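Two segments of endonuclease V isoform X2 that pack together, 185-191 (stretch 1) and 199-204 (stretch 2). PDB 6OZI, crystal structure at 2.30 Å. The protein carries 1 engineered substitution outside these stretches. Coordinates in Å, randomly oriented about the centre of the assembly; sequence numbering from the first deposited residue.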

ATOM      1  N   VAL A 185       1.151 -34.474  10.542  1.00 22.70           N
ATOM      2  CA  VAL A 185       1.246 -33.019  10.586  1.00 21.32           C
ATOM      3  C   VAL A 185       1.765 -32.519   9.245  1.00 23.17           C
ATOM      4  O   VAL A 185       2.772 -33.013   8.721  1.00 25.30           O
ATOM      5  N   LEU A 186       1.056 -31.554   8.672  1.00 21.59           N
ATOM      6  CA  LEU A 186       1.427 -30.949   7.405  1.00 21.35           C
ATOM      7  C   LEU A 186       2.201 -29.652   7.570  1.00 20.90           C
ATOM      8  O   LEU A 186       3.062 -29.343   6.734  1.00 20.20           O
ATOM      9  N   ALA A 187       1.891 -28.881   8.608  1.00 21.63           N
ATOM     10  CA  ALA A 187       2.438 -27.545   8.780  1.00 20.96           C
ATOM     11  C   ALA A 187       2.207 -27.103  10.216  1.00 22.05           C
ATOM     12  O   ALA A 187       1.604 -27.812  11.025  1.00 21.45           O
ATOM     13  N   LYS A 188       2.665 -25.893  10.511  1.00 22.01           N
ATOM     14  CA  LYS A 188       2.535 -25.293  11.829  1.00 23.65           C
ATOM     15  C   LYS A 188       2.029 -23.871  11.631  1.00 23.60           C
ATOM     16  O   LYS A 188       2.647 -23.087  10.904  1.00 24.01           O
ATOM     17  N   ALA A 189       0.873 -23.567  12.209  1.00 25.33           N
ATOM     18  CA  ALA A 189       0.369 -22.200  12.277  1.00 24.10           C
ATOM     19  C   ALA A 189       1.068 -21.484  13.425  1.00 25.29           C
ATOM     20  O   ALA A 189       0.980 -21.923  14.574  1.00 24.55           O
ATOM     21  N   VAL A 190       1.791 -20.409  13.120  1.00 24.76           N
ATOM     22  CA  VAL A 190       2.644 -19.771  14.112  1.00 25.32           C
ATOM     23  C   VAL A 190       2.346 -18.284  14.184  1.00 28.70           C
ATOM     24  O   VAL A 190       1.844 -17.667  13.235  1.00 29.30           O
ATOM     25  N   LEU A 191       2.668 -17.714  15.342  1.00 27.03           N
ATOM     26  CA  LEU A 191       2.498 -16.291  15.615  1.00 28.71           C
ATOM     27  C   LEU A 191       3.686 -15.873  16.476  1.00 28.23           C
ATOM     28  O   LEU A 191       3.671 -16.056  17.697  1.00 29.97           O
ATOM     29  N   PRO A 199      -2.041 -15.700  12.148  1.00 28.90           N
ATOM     30  CA  PRO A 199      -0.908 -16.621  12.037  1.00 26.52           C
ATOM     31  C   PRO A 199      -0.381 -16.691  10.612  1.00 25.64           C
ATOM     32  O   PRO A 199      -1.058 -16.322   9.647  1.00 26.49           O
ATOM     33  N   ILE A 200       0.866 -17.147  10.494  1.00 24.02           N
ATOM     34  CA  ILE A 200       1.417 -17.574   9.215  1.00 23.83           C
ATOM     35  C   ILE A 200       1.649 -19.075   9.306  1.00 23.69           C
ATOM     36  O   ILE A 200       1.658 -19.660  10.390  1.00 25.58           O
ATOM     37  N   PHE A 201       1.837 -19.708   8.153  1.00 19.57           N
ATOM     38  CA  PHE A 201       1.811 -21.165   8.073  1.00 20.80           C
ATOM     39  C   PHE A 201       3.142 -21.671   7.540  1.00 21.80           C
ATOM     40  O   PHE A 201       3.478 -21.458   6.372  1.00 22.21           O
ATOM     41  N   VAL A 202       3.892 -22.342   8.406  1.00 22.14           N
ATOM     42  CA  VAL A 202       5.236 -22.808   8.104  1.00 21.75           C
ATOM     43  C   VAL A 202       5.170 -24.299   7.827  1.00 21.76           C
ATOM     44  O   VAL A 202       4.605 -25.059   8.619  1.00 21.98           O
ATOM     45  N   SER A 203       5.747 -24.723   6.717  1.00 21.95           N
ATOM     46  CA  SER A 203       5.876 -26.139   6.429  1.00 22.12           C
ATOM     47  C   SER A 203       7.309 -26.416   6.016  1.00 23.61           C
ATOM     48  O   SER A 203       8.032 -25.517   5.572  1.00 24.93           O
ATOM     49  N   ALA A 204       7.731 -27.657   6.237  1.00 22.55           N
ATOM     50  CA  ALA A 204       9.057 -28.068   5.819  1.00 20.62           C
ATOM     51  C   ALA A 204       9.173 -27.963   4.305  1.00 20.63           C
ATOM     52  O   ALA A 204       8.258 -28.339   3.568  1.00 20.45           O
TER

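The two stretches run as neighbouring antiparallel strands, and their side chains meet along the two faces of the sheet rather than between the backbones. Val190 has the largest area covered by the other stretch. It forms a hydrogen-bonded pair with Ile200, the amide N of Val190 lying 2.8 Å from Ile200 O and the amide N of Ile200 3.0 Å from Val190 O, and this pairing places both side chains on the same face. With chi1 in the m well, Val190 brings CG2 to 3.5 Å from Ile200 CG1; Ile200 adopts p for chi1 and t for chi2. The same methyl, Val190 CG2, also lies 3.8 Å from CG2 of Val202, so it bridges two residues of the partner strand.

Val202, a t rotamer, is the next most covered residue and shares this face with Val190, Ile200 and Lys188. Its backbone pairs with Lys188: Lys188 N donates to Val202 O at 2.8 Å, and Val202 N to Lys188 O at 2.9 Å. The Lys188 side chain starts on this face with chi1 between wells at -143°, but its end leads away from stretch 2, and its NZ is hydrogen-bonded elsewhere in the structure.

The other face carries Ala189 and Phe201, a non-hydrogen-bonded pair. Ala189 CB approaches Phe201 CD1 obliquely at 3.8 Å, the ring being set by an m chi1, and lies 4.3 Å from CB of Pro199. Pro199, just before the strand, also brings its CA to 3.2 Å from Val190 O in a CA-H...O contact.

Toward the other end, Ala187 CB lies 3.3 Å from Val202 O and 4.0 Å from CB of Ser203, a p rotamer whose OG is hydrogen-bonded elsewhere. Beyond this point a water links the backbones: the water oxygen lies 2.8 Å from both Leu186 O, to which it donates, and Ala204 N, from which it accepts.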

ATOM      1  CB  VAL A 185       2.148 -32.558  11.740  1.00 22.04           C
ATOM      2  CG1 VAL A 185       2.305 -31.036  11.708  1.00 21.64           C
ATOM      3  CG2 VAL A 185       1.565 -33.008  13.083  1.00 20.07           C
ATOM      4  CB  LEU A 186       0.170 -30.681   6.572  1.00 22.67           C
ATOM      5  CG  LEU A 186      -0.725 -31.883   6.240  1.00 25.16           C
ATOM      6  CD1 LEU A 186      -1.904 -31.454   5.377  1.00 26.60           C
ATOM      7  CD2 LEU A 186       0.056 -32.997   5.556  1.00 25.97           C
ATOM      8  CB  ALA A 187       1.803 -26.555   7.801  1.00 20.00           C
ATOM      9  CB  LYS A 188       3.880 -25.322  12.562  1.00 26.96           C
ATOM     10  CG  LYS A 188       3.791 -25.586  14.042  1.00 30.44           C
ATOM     11  CD  LYS A 188       5.105 -26.171  14.526  1.00 34.57           C
ATOM     12  CE  LYS A 188       4.998 -26.726  15.942  1.00 36.79           C
ATOM     13  NZ  LYS A 188       4.390 -28.075  15.960  1.00 37.43           N
ATOM     14  CB  ALA A 189      -1.142 -22.197  12.482  1.00 20.23           C
ATOM     15  CB  VAL A 190       4.146 -19.995  13.830  1.00 24.76           C
ATOM     16  CG1 VAL A 190       4.465 -21.486  13.787  1.00 21.99           C
ATOM     17  CG2 VAL A 190       4.573 -19.287  12.547  1.00 23.94           C
ATOM     18  CB  LEU A 191       1.166 -16.043  16.310  1.00 32.40           C
ATOM     19  CG  LEU A 191       0.569 -14.642  16.329  1.00 36.98           C
ATOM     20  CD1 LEU A 191      -0.863 -14.748  16.828  1.00 39.47           C
ATOM     21  CD2 LEU A 191       1.376 -13.701  17.223  1.00 39.11           C
ATOM     22  CB  PRO A 199      -1.502 -17.962  12.472  1.00 26.17           C
ATOM     23  CG  PRO A 199      -2.964 -17.837  12.144  1.00 28.45           C
ATOM     24  CD  PRO A 199      -3.315 -16.399  12.391  1.00 29.65           C
ATOM     25  CB  ILE A 200       2.717 -16.835   8.823  1.00 22.37           C
ATOM     26  CG1 ILE A 200       3.837 -17.140   9.823  1.00 20.86           C
ATOM     27  CG2 ILE A 200       2.471 -15.329   8.691  1.00 24.06           C
ATOM     28  CD1 ILE A 200       5.124 -16.409   9.540  1.00 20.61           C
ATOM     29  CB  PHE A 201       0.631 -21.612   7.221  1.00 21.18           C
ATOM     30  CG  PHE A 201      -0.650 -20.956   7.626  1.00 23.03           C
ATOM     31  CD1 PHE A 201      -1.357 -21.415   8.729  1.00 23.85           C
ATOM     32  CD2 PHE A 201      -1.118 -19.836   6.947  1.00 23.32           C
ATOM     33  CE1 PHE A 201      -2.526 -20.799   9.117  1.00 24.95           C
ATOM     34  CE2 PHE A 201      -2.287 -19.206   7.344  1.00 23.64           C
ATOM     35  CZ  PHE A 201      -2.990 -19.684   8.431  1.00 25.25           C
ATOM     36  CB  VAL A 202       6.192 -22.512   9.272  1.00 21.95           C
ATOM     37  CG1 VAL A 202       7.602 -23.040   8.972  1.00 21.99           C
ATOM     38  CG2 VAL A 202       6.207 -21.033   9.573  1.00 21.40           C
ATOM     39  CB  SER A 203       4.892 -26.615   5.336  1.00 21.15           C
ATOM     40  OG  SER A 203       4.946 -25.799   4.179  1.00 20.33           O
ATOM     41  CB  ALA A 204       9.336 -29.499   6.284  1.00 21.57           C
TER
HETATM   42  O   HOH W   1       5.849 -29.655   7.001  1.00 21.72           O